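Local coordinates for protein TP_0956 (Treponema pallidum subsp. pallidum, PDB 3U64) that probably serves as the tetratricopeptide-repeat, T-component lipoprotein of a TRAP transporter, working through protein-protein contacts in the uptake of an unidentified ligand, at residues Asp39-Val44 against Val281-Lys286; Glu131-Asp136 against Pro176-Ala181; Val158-Val163 against Met184-Ala189. All coordinates share one frame; numbering follows the deposited sequence.

Contact 1: Asp39-Val44 against Val281-Lys286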
ATOM      1  N   ASP A  39     -15.133  -6.184  -4.774  1.00 40.47           N
ATOM      2  CA  ASP A  39     -16.052  -5.057  -4.556  1.00 45.16           C
ATOM      3  C   ASP A  39     -15.474  -3.978  -3.618  1.00 42.94           C
ATOM      4  O   ASP A  39     -16.070  -2.916  -3.427  1.00 49.59           O
ATOM      5  CB  ASP A  39     -17.461  -5.507  -4.114  1.00 56.18           C
ATOM      6  CG  ASP A  39     -17.455  -6.373  -2.852  1.00 66.60           C
ATOM      7  OD1 ASP A  39     -16.486  -6.318  -2.077  1.00 55.32           O
ATOM      8  OD2 ASP A  39     -18.440  -7.115  -2.633  1.00 84.79           O
ATOM      9  N   ASP A  40     -14.297  -4.249  -3.067  1.00 44.80           N
ATOM     10  CA  ASP A  40     -13.624  -3.322  -2.157  1.00 43.59           C
ATOM     11  C   ASP A  40     -12.506  -2.553  -2.867  1.00 40.15           C
ATOM     12  O   ASP A  40     -11.408  -3.073  -3.063  1.00 36.54           O
ATOM     13  CB  ASP A  40     -13.032  -4.091  -0.986  1.00 40.80           C
ATOM     14  CG  ASP A  40     -12.555  -3.172   0.125  1.00 45.01           C
ATOM     15  OD1 ASP A  40     -11.506  -2.512  -0.030  1.00 53.10           O
ATOM     16  OD2 ASP A  40     -13.236  -3.116   1.163  1.00 40.22           O
ATOM     17  N   LEU A  41     -12.785  -1.311  -3.239  1.00 36.98           N
ATOM     18  CA  LEU A  41     -11.825  -0.497  -3.977  1.00 47.21           C
ATOM     19  C   LEU A  41     -10.499  -0.319  -3.243  1.00 47.33           C
ATOM     20  O   LEU A  41      -9.437  -0.429  -3.844  1.00 51.91           O
ATOM     21  CB  LEU A  41     -12.424   0.870  -4.305  1.00 46.55           C
ATOM     22  CG  LEU A  41     -13.768   0.829  -5.030  1.00 48.22           C
ATOM     23  CD1 LEU A  41     -14.262   2.250  -5.362  1.00 47.24           C
ATOM     24  CD2 LEU A  41     -13.646   0.003  -6.275  1.00 44.56           C
ATOM     25  N   ASP A  42     -10.560  -0.048  -1.948  1.00 42.17           N
ATOM     26  CA  ASP A  42      -9.344   0.238  -1.188  1.00 44.76           C
ATOM     27  C   ASP A  42      -8.354  -0.925  -1.196  1.00 40.67           C
ATOM     28  O   ASP A  42      -7.151  -0.705  -1.316  1.00 41.03           O
ATOM     29  CB  ASP A  42      -9.674   0.666   0.243  1.00 46.27           C
ATOM     30  CG  ASP A  42     -10.319   2.048   0.302  1.00 63.82           C
ATOM     31  OD1 ASP A  42     -10.116   2.836  -0.645  1.00 58.95           O
ATOM     32  OD2 ASP A  42     -11.031   2.346   1.293  1.00 82.71           O
ATOM     33  N   LEU A  43      -8.849  -2.153  -1.067  1.00 34.36           N
ATOM     34  CA  LEU A  43      -7.971  -3.323  -1.121  1.00 42.66           C
ATOM     35  C   LEU A  43      -7.247  -3.402  -2.464  1.00 39.70           C
ATOM     36  O   LEU A  43      -6.060  -3.721  -2.524  1.00 37.17           O
ATOM     37  CB  LEU A  43      -8.752  -4.624  -0.885  1.00 36.89           C
ATOM     38  CG  LEU A  43      -9.089  -4.931   0.571  1.00 38.13           C
ATOM     39  CD1 LEU A  43     -10.037  -6.113   0.679  1.00 32.38           C
ATOM     40  CD2 LEU A  43      -7.814  -5.183   1.335  1.00 37.64           C
ATOM     41  N   VAL A  44      -7.973  -3.119  -3.541  1.00 39.04           N
ATOM     42  CA  VAL A  44      -7.379  -3.128  -4.869  1.00 28.96           C
ATOM     43  C   VAL A  44      -6.343  -1.997  -4.997  1.00 41.64           C
ATOM     44  O   VAL A  44      -5.193  -2.250  -5.339  1.00 43.35           O
ATOM     45  CB  VAL A  44      -8.441  -3.058  -5.954  1.00 30.68           C
ATOM     46  CG1 VAL A  44      -7.805  -3.165  -7.307  1.00 37.17           C
ATOM     47  CG2 VAL A  44      -9.434  -4.211  -5.767  1.00 39.14           C
ATOM     48  N   VAL A 281     -17.634  -2.522 -12.934  1.00 38.27           N
ATOM     49  CA  VAL A 281     -19.021  -2.084 -12.777  1.00 32.17           C
ATOM     50  C   VAL A 281     -19.188  -1.162 -11.561  1.00 34.39           C
ATOM     51  O   VAL A 281     -19.799  -0.090 -11.670  1.00 38.62           O
ATOM     52  CB  VAL A 281     -19.977  -3.305 -12.696  1.00 40.26           C
ATOM     53  CG1 VAL A 281     -21.392  -2.884 -12.265  1.00 34.45           C
ATOM     54  CG2 VAL A 281     -19.995  -4.038 -14.041  1.00 35.40           C
ATOM     55  N   ILE A 282     -18.633  -1.576 -10.418  1.00 37.01           N
ATOM     56  CA  ILE A 282     -18.629  -0.749  -9.204  1.00 36.72           C
ATOM     57  C   ILE A 282     -18.005   0.609  -9.463  1.00 36.35           C
ATOM     58  O   ILE A 282     -18.528   1.634  -9.011  1.00 32.05           O
ATOM     59  CB  ILE A 282     -17.820  -1.377  -8.027  1.00 43.49           C
ATOM     60  CG1 ILE A 282     -18.361  -2.755  -7.642  1.00 38.75           C
ATOM     61  CG2 ILE A 282     -17.802  -0.418  -6.805  1.00 33.04           C
ATOM     62  CD1 ILE A 282     -19.774  -2.731  -7.257  1.00 42.10           C
ATOM     63  N   LEU A 283     -16.869   0.610 -10.169  1.00 39.07           N
ATOM     64  CA  LEU A 283     -16.178   1.863 -10.503  1.00 42.12           C
ATOM     65  C   LEU A 283     -17.052   2.747 -11.387  1.00 41.65           C
ATOM     66  O   LEU A 283     -17.256   3.923 -11.099  1.00 36.35           O
ATOM     67  CB  LEU A 283     -14.816   1.603 -11.177  1.00 37.05           C
ATOM     68  CG  LEU A 283     -13.669   1.166 -10.258  1.00 51.39           C
ATOM     69  CD1 LEU A 283     -12.561   0.469 -11.042  1.00 50.49           C
ATOM     70  CD2 LEU A 283     -13.110   2.339  -9.440  1.00 53.42           C
ATOM     71  N   SER A 284     -17.593   2.161 -12.450  1.00 41.34           N
ATOM     72  CA  SER A 284     -18.460   2.900 -13.354  1.00 37.18           C
ATOM     73  C   SER A 284     -19.707   3.425 -12.660  1.00 36.28           C
ATOM     74  O   SER A 284     -20.162   4.524 -12.948  1.00 36.40           O
ATOM     75  CB  SER A 284     -18.849   2.045 -14.548  1.00 35.75           C
ATOM     76  OG  SER A 284     -17.721   1.846 -15.369  1.00 46.37           O
ATOM     77  N   GLN A 285     -20.271   2.657 -11.745  1.00 35.78           N
ATOM     78  CA  GLN A 285     -21.468   3.153 -11.083  1.00 38.39           C
ATOM     79  C   GLN A 285     -21.167   4.333 -10.148  1.00 39.69           C
ATOM     80  O   GLN A 285     -21.977   5.248 -10.040  1.00 38.70           O
ATOM     81  CB  GLN A 285     -22.233   2.023 -10.395  1.00 34.65           C
ATOM     82  CG  GLN A 285     -22.742   0.995 -11.394  1.00 35.95           C
ATOM     83  CD  GLN A 285     -23.695  -0.004 -10.774  1.00 37.95           C
ATOM     84  OE1 GLN A 285     -23.470  -0.491  -9.668  1.00 39.17           O
ATOM     85  NE2 GLN A 285     -24.765  -0.322 -11.493  1.00 36.79           N
ATOM     86  N   LYS A 286     -20.007   4.316  -9.488  1.00 37.22           N
ATOM     87  CA  LYS A 286     -19.551   5.491  -8.738  1.00 42.18           C
ATOM     88  C   LYS A 286     -19.493   6.712  -9.643  1.00 41.25           C
ATOM     89  O   LYS A 286     -19.904   7.800  -9.251  1.00 43.46           O
ATOM     90  CB  LYS A 286     -18.161   5.278  -8.136  1.00 50.16           C
ATOM     91  CG  LYS A 286     -18.119   4.387  -6.928  1.00 62.86           C
ATOM     92  CD  LYS A 286     -16.798   4.553  -6.188  1.00 73.72           C
ATOM     93  CE  LYS A 286     -16.657   5.962  -5.607  1.00 74.41           C
ATOM     94  NZ  LYS A 286     -15.407   6.131  -4.799  1.00 70.95           N
TER

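Contact 2: Glu131-Asp136 against Pro176-Ala181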
ATOM      1  N   GLU A 131       7.738   3.904 -37.928  1.00 42.11           N
ATOM      2  CA  GLU A 131       6.773   4.034 -39.007  1.00 43.31           C
ATOM      3  C   GLU A 131       5.503   4.682 -38.500  1.00 41.80           C
ATOM      4  O   GLU A 131       5.027   5.669 -39.058  1.00 40.24           O
ATOM      5  CB  GLU A 131       6.449   2.660 -39.608  1.00 46.52           C
ATOM      6  CG  GLU A 131       7.651   1.983 -40.202  1.00 56.68           C
ATOM      7  CD  GLU A 131       8.357   2.868 -41.209  1.00 62.35           C
ATOM      8  OE1 GLU A 131       7.717   3.231 -42.222  1.00 59.56           O
ATOM      9  OE2 GLU A 131       9.541   3.212 -40.980  1.00 65.29           O
ATOM     10  N   VAL A 132       4.957   4.120 -37.426  1.00 36.51           N
ATOM     11  CA  VAL A 132       3.626   4.503 -36.987  1.00 39.83           C
ATOM     12  C   VAL A 132       3.611   5.968 -36.544  1.00 38.43           C
ATOM     13  O   VAL A 132       2.599   6.637 -36.650  1.00 40.01           O
ATOM     14  CB  VAL A 132       3.086   3.552 -35.868  1.00 46.92           C
ATOM     15  CG1 VAL A 132       3.620   3.955 -34.495  1.00 40.91           C
ATOM     16  CG2 VAL A 132       1.576   3.532 -35.865  1.00 42.06           C
ATOM     17  N   PHE A 133       4.740   6.472 -36.063  1.00 38.80           N
ATOM     18  CA  PHE A 133       4.803   7.874 -35.644  1.00 45.07           C
ATOM     19  C   PHE A 133       5.545   8.772 -36.643  1.00 56.21           C
ATOM     20  O   PHE A 133       5.949   9.880 -36.294  1.00 51.08           O
ATOM     21  CB  PHE A 133       5.457   7.993 -34.266  1.00 44.85           C
ATOM     22  CG  PHE A 133       4.617   7.443 -33.141  1.00 46.85           C
ATOM     23  CD1 PHE A 133       3.358   7.973 -32.869  1.00 45.86           C
ATOM     24  CD2 PHE A 133       5.091   6.422 -32.339  1.00 48.75           C
ATOM     25  CE1 PHE A 133       2.588   7.476 -31.833  1.00 45.48           C
ATOM     26  CE2 PHE A 133       4.323   5.930 -31.282  1.00 48.73           C
ATOM     27  CZ  PHE A 133       3.074   6.453 -31.036  1.00 43.47           C
ATOM     28  N   SER A 134       5.719   8.289 -37.875  1.00 51.63           N
ATOM     29  CA  SER A 134       6.476   9.008 -38.897  1.00 56.59           C
ATOM     30  C   SER A 134       5.839  10.342 -39.321  1.00 61.23           C
ATOM     31  O   SER A 134       6.521  11.228 -39.835  1.00 68.28           O
ATOM     32  CB  SER A 134       6.660   8.117 -40.128  1.00 49.55           C
ATOM     33  OG  SER A 134       5.396   7.771 -40.670  1.00 41.62           O
ATOM     34  N   GLY A 135       4.533  10.480 -39.113  1.00 59.18           N
ATOM     35  CA  GLY A 135       3.793  11.611 -39.647  1.00 55.99           C
ATOM     36  C   GLY A 135       3.517  11.475 -41.141  1.00 59.65           C
ATOM     37  O   GLY A 135       2.878  12.338 -41.752  1.00 62.21           O
ATOM     38  N   ASP A 136       4.014  10.388 -41.730  1.00 57.92           N
ATOM     39  CA  ASP A 136       3.804  10.076 -43.142  1.00 60.56           C
ATOM     40  C   ASP A 136       2.623   9.122 -43.256  1.00 55.20           C
ATOM     41  O   ASP A 136       2.708   7.975 -42.814  1.00 50.06           O
ATOM     42  CB  ASP A 136       5.067   9.419 -43.717  1.00 65.17           C
ATOM     43  CG  ASP A 136       4.933   9.035 -45.194  1.00 67.10           C
ATOM     44  OD1 ASP A 136       3.812   8.731 -45.665  1.00 65.96           O
ATOM     45  OD2 ASP A 136       5.975   9.030 -45.884  1.00 64.81           O
ATOM     46  N   PRO A 176      -0.216  16.346 -32.432  1.00 85.12           N
ATOM     47  CA  PRO A 176      -1.220  15.882 -33.394  1.00 81.70           C
ATOM     48  C   PRO A 176      -0.861  14.542 -34.036  1.00 80.95           C
ATOM     49  O   PRO A 176      -1.756  13.721 -34.238  1.00 78.81           O
ATOM     50  CB  PRO A 176      -1.239  16.994 -34.443  1.00 85.85           C
ATOM     51  CG  PRO A 176      -0.801  18.212 -33.698  1.00 91.83           C
ATOM     52  CD  PRO A 176       0.228  17.723 -32.719  1.00 90.81           C
ATOM     53  N   ASP A 177       0.418  14.322 -34.333  1.00 76.88           N
ATOM     54  CA  ASP A 177       0.857  13.095 -34.998  1.00 66.58           C
ATOM     55  C   ASP A 177       0.787  11.869 -34.100  1.00 64.41           C
ATOM     56  O   ASP A 177       0.525  10.763 -34.574  1.00 63.75           O
ATOM     57  CB  ASP A 177       2.267  13.254 -35.573  1.00 77.47           C
ATOM     58  CG  ASP A 177       2.276  14.046 -36.869  1.00 92.87           C
ATOM     59  OD1 ASP A 177       1.244  14.030 -37.582  1.00 95.37           O
ATOM     60  OD2 ASP A 177       3.308  14.681 -37.176  1.00100.21           O
ATOM     61  N   THR A 178       1.032  12.056 -32.806  1.00 59.41           N
ATOM     62  CA  THR A 178       0.865  10.966 -31.852  1.00 47.06           C
ATOM     63  C   THR A 178      -0.619  10.634 -31.736  1.00 48.84           C
ATOM     64  O   THR A 178      -1.018   9.467 -31.845  1.00 42.40           O
ATOM     65  CB  THR A 178       1.443  11.317 -30.475  1.00 45.49           C
ATOM     66  OG1 THR A 178       2.868  11.383 -30.566  1.00 60.58           O
ATOM     67  CG2 THR A 178       1.081  10.261 -29.446  1.00 34.10           C
ATOM     68  N   VAL A 179      -1.429  11.673 -31.545  1.00 44.70           N
ATOM     69  CA  VAL A 179      -2.877  11.526 -31.445  1.00 42.04           C
ATOM     70  C   VAL A 179      -3.461  10.860 -32.687  1.00 36.50           C
ATOM     71  O   VAL A 179      -4.214   9.886 -32.586  1.00 38.71           O
ATOM     72  CB  VAL A 179      -3.560  12.889 -31.245  1.00 54.35           C
ATOM     73  CG1 VAL A 179      -5.062  12.752 -31.372  1.00 51.32           C
ATOM     74  CG2 VAL A 179      -3.173  13.489 -29.897  1.00 59.02           C
ATOM     75  N   HIS A 180      -3.110  11.379 -33.858  1.00 39.88           N
ATOM     76  CA  HIS A 180      -3.580  10.796 -35.104  1.00 33.06           C
ATOM     77  C   HIS A 180      -3.189   9.312 -35.246  1.00 34.82           C
ATOM     78  O   HIS A 180      -4.010   8.487 -35.630  1.00 41.24           O
ATOM     79  CB  HIS A 180      -3.091  11.605 -36.310  1.00 38.91           C
ATOM     80  CG  HIS A 180      -3.598  11.077 -37.612  1.00 47.54           C
ATOM     81  ND1 HIS A 180      -4.932  11.111 -37.959  1.00 59.15           N
ATOM     82  CD2 HIS A 180      -2.961  10.451 -38.631  1.00 53.31           C
ATOM     83  CE1 HIS A 180      -5.092  10.553 -39.144  1.00 63.47           C
ATOM     84  NE2 HIS A 180      -3.910  10.144 -39.574  1.00 63.08           N
ATOM     85  N   ALA A 181      -1.949   8.971 -34.921  1.00 41.48           N
ATOM     86  CA  ALA A 181      -1.504   7.574 -34.963  1.00 40.83           C
ATOM     87  C   ALA A 181      -2.310   6.688 -34.017  1.00 38.10           C
ATOM     88  O   ALA A 181      -2.639   5.544 -34.346  1.00 35.78           O
ATOM     89  CB  ALA A 181      -0.013   7.478 -34.636  1.00 38.12           C
TER

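Contact 3: Val158-Val163 against Met184-Ala189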
ATOM      1  N   VAL A 158      -2.743   0.467 -26.723  1.00 26.72           N
ATOM      2  CA  VAL A 158      -1.855   1.555 -27.127  1.00 24.99           C
ATOM      3  C   VAL A 158      -2.674   2.785 -27.509  1.00 35.54           C
ATOM      4  O   VAL A 158      -2.444   3.881 -26.987  1.00 33.12           O
ATOM      5  CB  VAL A 158      -0.940   1.147 -28.321  1.00 31.62           C
ATOM      6  CG1 VAL A 158      -0.188   2.344 -28.836  1.00 27.05           C
ATOM      7  CG2 VAL A 158       0.034   0.060 -27.896  1.00 35.80           C
ATOM      8  N   GLY A 159      -3.646   2.597 -28.400  1.00 33.04           N
ATOM      9  CA  GLY A 159      -4.492   3.695 -28.833  1.00 31.93           C
ATOM     10  C   GLY A 159      -5.225   4.316 -27.647  1.00 36.84           C
ATOM     11  O   GLY A 159      -5.332   5.549 -27.531  1.00 38.35           O
ATOM     12  N   THR A 160      -5.742   3.466 -26.764  1.00 31.52           N
ATOM     13  CA  THR A 160      -6.480   3.974 -25.596  1.00 27.61           C
ATOM     14  C   THR A 160      -5.573   4.779 -24.673  1.00 33.82           C
ATOM     15  O   THR A 160      -5.964   5.836 -24.199  1.00 36.97           O
ATOM     16  CB  THR A 160      -7.118   2.843 -24.813  1.00 28.57           C
ATOM     17  OG1 THR A 160      -8.081   2.184 -25.649  1.00 39.50           O
ATOM     18  CG2 THR A 160      -7.793   3.350 -23.523  1.00 31.48           C
ATOM     19  N   GLY A 161      -4.360   4.274 -24.425  1.00 32.58           N
ATOM     20  CA  GLY A 161      -3.406   4.963 -23.571  1.00 31.51           C
ATOM     21  C   GLY A 161      -3.118   6.364 -24.074  1.00 33.08           C
ATOM     22  O   GLY A 161      -3.130   7.337 -23.313  1.00 32.24           O
ATOM     23  N   TYR A 162      -2.883   6.481 -25.374  1.00 30.42           N
ATOM     24  CA  TYR A 162      -2.565   7.779 -25.959  1.00 38.45           C
ATOM     25  C   TYR A 162      -3.767   8.741 -25.951  1.00 43.12           C
ATOM     26  O   TYR A 162      -3.619   9.913 -25.612  1.00 38.58           O
ATOM     27  CB  TYR A 162      -1.961   7.627 -27.363  1.00 32.51           C
ATOM     28  CG  TYR A 162      -0.479   7.282 -27.362  1.00 34.62           C
ATOM     29  CD1 TYR A 162      -0.038   6.012 -27.721  1.00 35.03           C
ATOM     30  CD2 TYR A 162       0.475   8.221 -26.991  1.00 37.78           C
ATOM     31  CE1 TYR A 162       1.313   5.685 -27.715  1.00 37.83           C
ATOM     32  CE2 TYR A 162       1.836   7.911 -27.001  1.00 35.98           C
ATOM     33  CZ  TYR A 162       2.249   6.642 -27.358  1.00 40.32           C
ATOM     34  OH  TYR A 162       3.600   6.318 -27.358  1.00 41.26           O
ATOM     35  N   VAL A 163      -4.946   8.236 -26.302  1.00 32.24           N
ATOM     36  CA  VAL A 163      -6.168   9.029 -26.230  1.00 36.19           C
ATOM     37  C   VAL A 163      -6.491   9.471 -24.798  1.00 38.47           C
ATOM     38  O   VAL A 163      -6.965  10.587 -24.583  1.00 39.97           O
ATOM     39  CB  VAL A 163      -7.373   8.247 -26.807  1.00 38.88           C
ATOM     40  CG1 VAL A 163      -8.667   8.844 -26.337  1.00 34.56           C
ATOM     41  CG2 VAL A 163      -7.305   8.227 -28.337  1.00 41.42           C
ATOM     42  N   MET A 184      -5.771   6.075 -35.493  1.00 32.74           N
ATOM     43  CA  MET A 184      -5.636   5.164 -36.629  1.00 29.67           C
ATOM     44  C   MET A 184      -5.408   3.717 -36.166  1.00 35.53           C
ATOM     45  O   MET A 184      -5.911   2.776 -36.783  1.00 42.56           O
ATOM     46  CB  MET A 184      -4.523   5.613 -37.595  1.00 32.91           C
ATOM     47  CG  MET A 184      -4.786   6.942 -38.313  1.00 42.75           C
ATOM     48  SD  MET A 184      -6.350   6.979 -39.238  1.00 48.20           S
ATOM     49  CE  MET A 184      -7.339   8.045 -38.177  1.00 72.33           C
ATOM     50  N   MET A 185      -4.668   3.536 -35.076  1.00 31.62           N
ATOM     51  CA  MET A 185      -4.534   2.209 -34.479  1.00 31.87           C
ATOM     52  C   MET A 185      -5.884   1.699 -33.975  1.00 31.80           C
ATOM     53  O   MET A 185      -6.244   0.544 -34.197  1.00 27.97           O
ATOM     54  CB  MET A 185      -3.495   2.186 -33.356  1.00 27.07           C
ATOM     55  CG  MET A 185      -2.054   2.439 -33.829  1.00 43.15           C
ATOM     56  SD  MET A 185      -0.831   2.184 -32.504  1.00 45.68           S
ATOM     57  CE  MET A 185      -0.305   3.857 -32.179  1.00 48.41           C
ATOM     58  N   LEU A 186      -6.635   2.557 -33.303  1.00 34.37           N
ATOM     59  CA  LEU A 186      -7.968   2.162 -32.855  1.00 34.39           C
ATOM     60  C   LEU A 186      -8.868   1.802 -34.056  1.00 40.23           C
ATOM     61  O   LEU A 186      -9.534   0.753 -34.069  1.00 35.68           O
ATOM     62  CB  LEU A 186      -8.589   3.264 -31.983  1.00 33.93           C
ATOM     63  CG  LEU A 186      -7.966   3.422 -30.586  1.00 39.90           C
ATOM     64  CD1 LEU A 186      -8.467   4.678 -29.904  1.00 44.01           C
ATOM     65  CD2 LEU A 186      -8.235   2.210 -29.697  1.00 33.09           C
ATOM     66  N   GLU A 187      -8.861   2.652 -35.080  1.00 37.01           N
ATOM     67  CA  GLU A 187      -9.653   2.385 -36.278  1.00 40.52           C
ATOM     68  C   GLU A 187      -9.216   1.124 -37.001  1.00 42.60           C
ATOM     69  O   GLU A 187     -10.042   0.442 -37.607  1.00 45.03           O
ATOM     70  CB  GLU A 187      -9.627   3.566 -37.235  1.00 37.67           C
ATOM     71  CG  GLU A 187     -10.357   4.750 -36.677  1.00 49.86           C
ATOM     72  CD  GLU A 187     -10.370   5.905 -37.630  1.00 66.01           C
ATOM     73  OE1 GLU A 187      -9.874   5.751 -38.773  1.00 79.97           O
ATOM     74  OE2 GLU A 187     -10.873   6.972 -37.233  1.00 66.43           O
ATOM     75  N   ARG A 188      -7.932   0.796 -36.926  1.00 37.25           N
ATOM     76  CA  ARG A 188      -7.463  -0.438 -37.545  1.00 37.87           C
ATOM     77  C   ARG A 188      -7.955  -1.675 -36.782  1.00 31.80           C
ATOM     78  O   ARG A 188      -8.333  -2.669 -37.397  1.00 34.23           O
ATOM     79  CB  ARG A 188      -5.944  -0.450 -37.680  1.00 39.03           C
ATOM     80  CG  ARG A 188      -5.404  -1.763 -38.197  1.00 38.74           C
ATOM     81  CD  ARG A 188      -5.851  -2.067 -39.633  1.00 34.93           C
ATOM     82  NE  ARG A 188      -5.169  -3.276 -40.109  1.00 36.88           N
ATOM     83  CZ  ARG A 188      -5.578  -4.050 -41.113  1.00 42.79           C
ATOM     84  NH1 ARG A 188      -6.675  -3.751 -41.787  1.00 37.78           N
ATOM     85  NH2 ARG A 188      -4.884  -5.131 -41.446  1.00 41.43           N
ATOM     86  N   ALA A 189      -7.947  -1.612 -35.452  1.00 30.76           N
ATOM     87  CA  ALA A 189      -8.522  -2.674 -34.620  1.00 33.30           C
ATOM     88  C   ALA A 189      -9.994  -2.910 -34.964  1.00 34.36           C
ATOM     89  O   ALA A 189     -10.452  -4.049 -35.031  1.00 40.05           O
ATOM     90  CB  ALA A 189      -8.384  -2.335 -33.136  1.00 27.05           C
TER

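Contact 1: Asp39-Val44 against Val281-Lys286
Leu41 meets Ile282, Leu283 and Lys286 where the start of helix 41-61 lies against helix 278-293. The two methyls of Leu41 divide the work. CD1 reaches the aliphatic chain of Lys286 tip to tip, with Leu41 CD1 3.5 Å from Lys286 CD. Leu41 CD2 lies 4.0 Å from CD2 of Leu283, whose side chain crosses that of Leu41 at a slant. Leu41 CD2 also lies 4.2 Å from Ile282 CG2. The Lys286 chain bends at chi3 (65°), which turns CE aside, and NZ stays 4.1 Å from Leu41 CD1. A sulfate ion, probably from the crystallisation liquor, is bound near this lysine.

Behind Leu41, Asp40 is the N-cap of helix 41-61. Asp40 OD1 accepts from Leu43 N at 2.9 Å, nearly along the C-O axis, and this fixes the first turn that carries Leu41. Asp40 OD2 forms a salt bridge with Arg105 of the second subunit. Asp39 adds backbone packing, with its CA 4.5 Å from CG1 of Ile282. Its carboxylate leads away to a salt bridge with Arg112 of the second subunit.

No hydrogen bond joins the two segments. The touch between them is apolar and near the surface, while the acidic groups beside it pair with arginines of another chain. This end of helix 41-61 therefore serves both the fold and the subunit interface.

Contact 2: Glu131-Asp136 against Pro176-Ala181
Gly135 lies bare against the carboxylate of Asp177, in a turn where its backbone takes a conformation (phi 76°) easiest for glycine. Gly135 CA lies 4.0 Å from Asp177 OD2. This is the turn between helix 128-132 and helix 137-144, in an all-helical fold of the TPR clan. It packs on the first turns of helix 176-192.

Phe133 carries most of the apolar contact. It is the first residue to leave helical geometry after helix 128-132. Its CG is anti to the carbonyl carbon (chi1 -69°), and the ring leans onto helix 176-192. The CD1-CE1 side does the touching. Phe133 CE1 is 3.8 Å from CB of Ala181 and 4.0 Å from CG2 of Thr178. The carbonyl oxygen of Asp177 lies at the ring edge, near its plane. One face of the Phe133 ring is covered within its own segment by CG1 of Val132, 3.6 Å above the plane and offset toward the rim.

Ser134 ties the turn together. Its OG donates to Glu131 O, which also accepts from Ser134 N, and OG accepts from Asp136 N in an ST turn. Asp136 then caps helix 137-144 through Arg139 N. His180 is tied to the same helix by a hydrogen bond from NE2 to Glu137 OE2. At the end of helix 128-132, Val132 O lies 3.4 Å from Ala181 CB.

Contact 3: Val158-Val163 against Met184-Ala189
Leu186 sits directly against Gly159. These two residues have the nearest CA atoms across the two segments, with Gly159 CA and Leu186 CA 5.5 Å apart. Gly159 has no side chain, and Leu186 lies directly on its backbone, with Leu186 CG 3.9 Å from Gly159 CA. The Leu186 methyls part around this spot. Leu186 CD1 lies 4.0 Å from CG2 of Val163, and Leu186 CD2 lies 4.0 Å from the backbone N of Thr160. The Thr160 side chain crosses that of Leu186 at about a right angle, and its OG1 is hydrogen-bonded to Tyr156 O.

Met185 fills the other flank. The bend at chi3 (-109°) sets CE of Met185 beside CG1 of Val158, 3.7 Å away. Met185 SD touches the same methyl.

The looser side is at Thr160 and Val163, which are partly exposed and give up less surface here than Gly159 or Val158. No hydrogen bond crosses between the segments. Their axes approach to 8.8 Å and run roughly antiparallel, at 145°. Among the neighbouring helices, helix 196-211 packs on Leu186 and Thr160, helix 137-144 on Met185, and helix 96-124 on Val158.

How the contacts relate
Contacts 2 and 3 are neighbours, with centres about 11 Å apart, and both use helix 176-192. Their segments alternate along the chain: 131-136, 158-163, 176-181, 184-189. They touch where Thr178 CG2 meets Tyr162 CD2 at 3.2 Å. Val132 also packs on Met185, and Phe133 on Tyr162. Contact 1 lies on the opposite side of the chain's centre, its centre about 26 Å from that of contact 3 and about 35 Å from that of contact 2. The other two fall between its segments in sequence. Contact 1 thus brings near-terminal parts of the chain together, while contacts 2 and 3 pack helices 128-132, 152-166 and 176-192 in the middle of the chain.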